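Local coordinates for putative alpha-ketoglutarate-dependent taurine dioxygenase (Burkholderia xenovorans, PDB 5HSX), which probably acts as an iron- and 2-oxoglutarate-dependent dioxygenase of the TauD/TfdA family, a group built on the double-stranded beta-helix fold, at residues 208-211 and 212-215; 152-155 and 156-159. One frame throughout, in Å; residues are numbered along the deposited sequence.

Contact 1. Residues 208-211 and 212-215; sequences RVHP and ETGE
His210 and the backbone of residues 212-215 form a local turn contact, where the chain leaves strand 200-209 and doubles back toward strand 216-218. At its neck a short, straight backbone bond runs from His210 N to Glu215 O, 2.6 Å. Deeper in the turn, Gly214 N donates to His210 O at 2.9 Å. The histidine ring then fills the inside of the bend. With CG anti to the backbone N (chi1 -166°), the ring swings over the following residues, and ND1 accepts hydrogen bonds from two backbone amides: Glu212 N, 3.1 Å away, arrives close to the ring plane, whereas Thr213 N, at 3.2 Å, lies 38° out of it. Since ND1 is the acceptor, the proton of a neutral ring would sit on NE2, which is hydrogen-bonded to Asp267. Thr213 CG2 rests over one ring face, offset toward the rim, 4.2 Å from the centroid in a CH-pi contact. The threonine hydroxyl, OG1, donates to Glu215 OE1 at 2.7 Å and accepts from Glu215 N at 3.2 Å, so it binds both the side chain and the backbone of Glu215. Outward, Glu212 forms salt bridges with Arg269 and Arg51, and Glu215 one with Arg58. Gly214 takes a positive phi of 77° as the chain reverses. The arrangement is that of a beta-hairpin loop, with an ST turn at Thr213.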
loop_
_atom_site.group_PDB
_atom_site.type_symbol
_atom_site.label_atom_id
_atom_site.label_comp_id
_atom_site.label_asym_id
_atom_site.label_seq_id
_atom_site.Cartn_x
_atom_site.Cartn_y
_atom_site.Cartn_z
ATOM N N ARG B 208 18.429 -12.381 8.696
ATOM C CA ARG B 208 18.690 -13.601 7.937
ATOM C C ARG B 208 19.619 -13.302 6.768
ATOM O O ARG B 208 19.312 -12.449 5.928
ATOM C CB ARG B 208 17.398 -14.234 7.410
ATOM C CG ARG B 208 17.716 -15.505 6.615
ATOM C CD ARG B 208 16.478 -16.274 6.103
ATOM N NE ARG B 208 16.949 -17.510 5.469
ATOM C CZ ARG B 208 16.170 -18.479 4.988
ATOM N NH1 ARG B 208 14.848 -18.372 5.062
ATOM N NH2 ARG B 208 16.723 -19.551 4.428
ATOM N N VAL B 209 20.728 -14.036 6.695
ATOM C CA VAL B 209 21.667 -13.874 5.589
ATOM C C VAL B 209 21.192 -14.695 4.396
ATOM O O VAL B 209 21.123 -15.927 4.463
ATOM C CB VAL B 209 23.084 -14.278 6.008
ATOM C CG1 VAL B 209 24.019 -14.096 4.837
ATOM C CG2 VAL B 209 23.516 -13.434 7.206
ATOM N N HIS B 210 20.910 -14.017 3.289
ATOM C CA HIS B 210 20.330 -14.685 2.127
ATOM C C HIS B 210 21.316 -15.698 1.546
ATOM O O HIS B 210 22.464 -15.343 1.245
ATOM C CB HIS B 210 19.933 -13.646 1.076
ATOM C CG HIS B 210 19.034 -14.177 0.006
ATOM N ND1 HIS B 210 19.458 -15.079 -0.943
ATOM C CD2 HIS B 210 17.730 -13.919 -0.272
ATOM C CE1 HIS B 210 18.453 -15.366 -1.752
ATOM N NE2 HIS B 210 17.396 -14.668 -1.374
ATOM N N PRO B 211 20.915 -16.963 1.372
ATOM C CA PRO B 211 21.895 -17.988 0.966
ATOM C C PRO B 211 22.359 -17.898 -0.484
ATOM O O PRO B 211 23.361 -18.539 -0.824
ATOM C CB PRO B 211 21.159 -19.311 1.226
ATOM C CG PRO B 211 19.727 -18.966 1.178
ATOM C CD PRO B 211 19.602 -17.548 1.701
ATOM N N GLU B 212 21.677 -17.153 -1.351
ATOM C CA GLU B 212 22.126 -17.014 -2.731
ATOM C C GLU B 212 22.763 -15.662 -3.025
ATOM O O GLU B 212 23.652 -15.581 -3.873
ATOM C CB GLU B 212 20.965 -17.243 -3.705
ATOM C CG GLU B 212 20.417 -18.662 -3.700
ATOM C CD GLU B 212 19.367 -18.891 -4.781
ATOM O OE1 GLU B 212 19.721 -18.920 -5.981
ATOM O OE2 GLU B 212 18.180 -19.033 -4.428
ATOM N N THR B 213 22.336 -14.591 -2.358
ATOM C CA THR B 213 22.877 -13.270 -2.646
ATOM C C THR B 213 23.803 -12.740 -1.565
ATOM O O THR B 213 24.542 -11.782 -1.824
ATOM C CB THR B 213 21.748 -12.248 -2.836
ATOM O OG1 THR B 213 21.127 -12.007 -1.570
ATOM C CG2 THR B 213 20.703 -12.764 -3.828
ATOM N N GLY B 214 23.775 -13.321 -0.366
ATOM C CA GLY B 214 24.558 -12.814 0.736
ATOM C C GLY B 214 23.991 -11.576 1.392
ATOM O O GLY B 214 24.598 -11.066 2.343
ATOM N N GLU B 215 22.850 -11.074 0.919
ATOM C CA GLU B 215 22.233 -9.905 1.525
ATOM C C GLU B 215 21.634 -10.257 2.882
ATOM O O GLU B 215 21.335 -11.414 3.179
ATOM C CB GLU B 215 21.145 -9.339 0.614
ATOM C CG GLU B 215 21.644 -8.869 -0.747
ATOM C CD GLU B 215 20.524 -8.728 -1.759
ATOM O OE1 GLU B 215 19.825 -9.730 -2.029
ATOM O OE2 GLU B 215 20.323 -7.608 -2.276
#

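Contact 2. Residues 152-155 and 156-159; sequences WTNL and VAAY
Asn154 OD1 meets the first turn of helix 155-161 at two backbone amides. The bond from Ala157 N to Asn154 OD1 is 2.9 Å long and nearly straight at 169°, although the donor stands above the plane of the amide carbonyl. Val156 N comes equally near to OD1, but its N-H points poorly and the bond is weak. What brings the oxygen there is the side-chain torsion: CG lies anti to the backbone N (chi1 180°), which carries the amide alongside the helix start. Ala157 CB packs against the same amide, 3.5 Å from Asn154 CG. This is an N-cap: the side chain of the last residue of strand 150-154 supplies an acceptor to first-turn amides, well for Ala157 and only weakly for Val156. The helical backbone pattern begins at once, with Ala158 N bonded to Asn154 O at 3.0 Å and Tyr159 N to Leu155 O at 3.1 Å. Ala158 CB also lies 3.5 Å from Asn154 O, beside the first of these bonds. In the next shell, Asn154 ND2 donates to His28 O, which fixes which way round the amide sits and keeps OD1 turned to the helix. Leu155 and Val156 both pack on Ala217 of strand 216-218. Further along the helix, the hydroxyl of Tyr159 is hydrogen-bonded to Asp171 and Arg216.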
loop_
_atom_site.group_PDB
_atom_site.type_symbol
_atom_site.label_atom_id
_atom_site.label_comp_id
_atom_site.label_asym_id
_atom_site.label_seq_id
_atom_site.Cartn_x
_atom_site.Cartn_y
_atom_site.Cartn_z
ATOM N N TRP B 152 3.560 -6.842 -0.949
ATOM C CA TRP B 152 4.815 -7.395 -0.467
ATOM C C TRP B 152 5.709 -6.266 0.030
ATOM O O TRP B 152 5.624 -5.129 -0.447
ATOM C CB TRP B 152 5.575 -8.175 -1.572
ATOM C CG TRP B 152 4.975 -9.506 -1.953
ATOM C CD1 TRP B 152 5.417 -10.748 -1.573
ATOM C CD2 TRP B 152 3.849 -9.725 -2.806
ATOM N NE1 TRP B 152 4.623 -11.723 -2.127
ATOM C CE2 TRP B 152 3.654 -11.122 -2.892
ATOM C CE3 TRP B 152 2.986 -8.878 -3.508
ATOM C CZ2 TRP B 152 2.627 -11.688 -3.652
ATOM C CZ3 TRP B 152 1.957 -9.446 -4.259
ATOM C CH2 TRP B 152 1.795 -10.833 -4.326
ATOM N N THR B 153 6.604 -6.590 0.957
ATOM C CA THR B 153 7.592 -5.620 1.393
ATOM C C THR B 153 8.980 -6.240 1.323
ATOM O O THR B 153 9.144 -7.450 1.479
ATOM C CB THR B 153 7.295 -5.101 2.793
ATOM O OG1 THR B 153 8.239 -4.074 3.113
ATOM C CG2 THR B 153 7.348 -6.244 3.841
ATOM N N ASN B 154 9.974 -5.385 1.082
ATOM C CA ASN B 154 11.347 -5.808 0.816
ATOM C C ASN B 154 12.120 -5.770 2.132
ATOM O O ASN B 154 12.503 -4.700 2.605
ATOM C CB ASN B 154 11.956 -4.887 -0.239
ATOM C CG ASN B 154 13.383 -5.233 -0.582
ATOM O OD1 ASN B 154 14.072 -5.926 0.165
ATOM N ND2 ASN B 154 13.845 -4.731 -1.718
ATOM N N LEU B 155 12.368 -6.948 2.722
ATOM C CA LEU B 155 13.046 -7.011 4.018
ATOM C C LEU B 155 14.532 -6.690 3.920
ATOM O O LEU B 155 15.156 -6.366 4.939
ATOM C CB LEU B 155 12.865 -8.399 4.635
ATOM C CG LEU B 155 11.388 -8.780 4.862
ATOM C CD1 LEU B 155 11.310 -10.164 5.503
ATOM C CD2 LEU B 155 10.712 -7.758 5.723
ATOM N N VAL B 156 15.113 -6.786 2.730
ATOM C CA VAL B 156 16.526 -6.447 2.565
ATOM C C VAL B 156 16.697 -4.934 2.538
ATOM O O VAL B 156 17.539 -4.368 3.249
ATOM C CB VAL B 156 17.086 -7.099 1.291
ATOM C CG1 VAL B 156 18.480 -6.556 0.990
ATOM C CG2 VAL B 156 17.131 -8.633 1.442
ATOM N N ALA B 157 15.877 -4.260 1.729
ATOM C CA ALA B 157 15.839 -2.799 1.758
ATOM C C ALA B 157 15.554 -2.286 3.165
ATOM O O ALA B 157 16.193 -1.326 3.627
ATOM C CB ALA B 157 14.790 -2.283 0.769
ATOM N N ALA B 158 14.596 -2.910 3.865
ATOM C CA ALA B 158 14.266 -2.461 5.213
ATOM C C ALA B 158 15.468 -2.587 6.146
ATOM O O ALA B 158 15.776 -1.659 6.902
ATOM C CB ALA B 158 13.072 -3.245 5.760
ATOM N N TYR B 159 16.170 -3.725 6.099
ATOM C CA TYR B 159 17.384 -3.863 6.905
ATOM C C TYR B 159 18.373 -2.752 6.595
ATOM O O TYR B 159 18.934 -2.128 7.505
ATOM C CB TYR B 159 18.046 -5.229 6.673
ATOM C CG TYR B 159 19.406 -5.367 7.362
ATOM C CD1 TYR B 159 19.489 -5.705 8.712
ATOM C CD2 TYR B 159 20.597 -5.141 6.669
ATOM C CE1 TYR B 159 20.718 -5.821 9.359
ATOM C CE2 TYR B 159 21.838 -5.258 7.310
ATOM C CZ TYR B 159 21.886 -5.608 8.651
ATOM O OH TYR B 159 23.097 -5.722 9.298
#

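How the contacts relate
Contact 2 is buried, while contact 1 is only partly so, with Pro211, Glu212 and Gly214 exposed. Each sits at the end of a strand: 208-215 turns the chain back into a neighbouring strand, and 152-159 passes it into a helix. In both, one side-chain acceptor takes two consecutive backbone amides, an imidazole nitrogen in the turn and an amide oxygen at the helix start. Around contact 1, two glutamates pair with arginines outside it; contact 2 is surrounded by both hydrogen bonds and packing. Glu215 CB lies 3.9 Å from Val156 CG1, and Arg58, the partner of Glu215, is also touched by Asn154 and Val156. Strand 216-218, which follows the turn, packs on the helix.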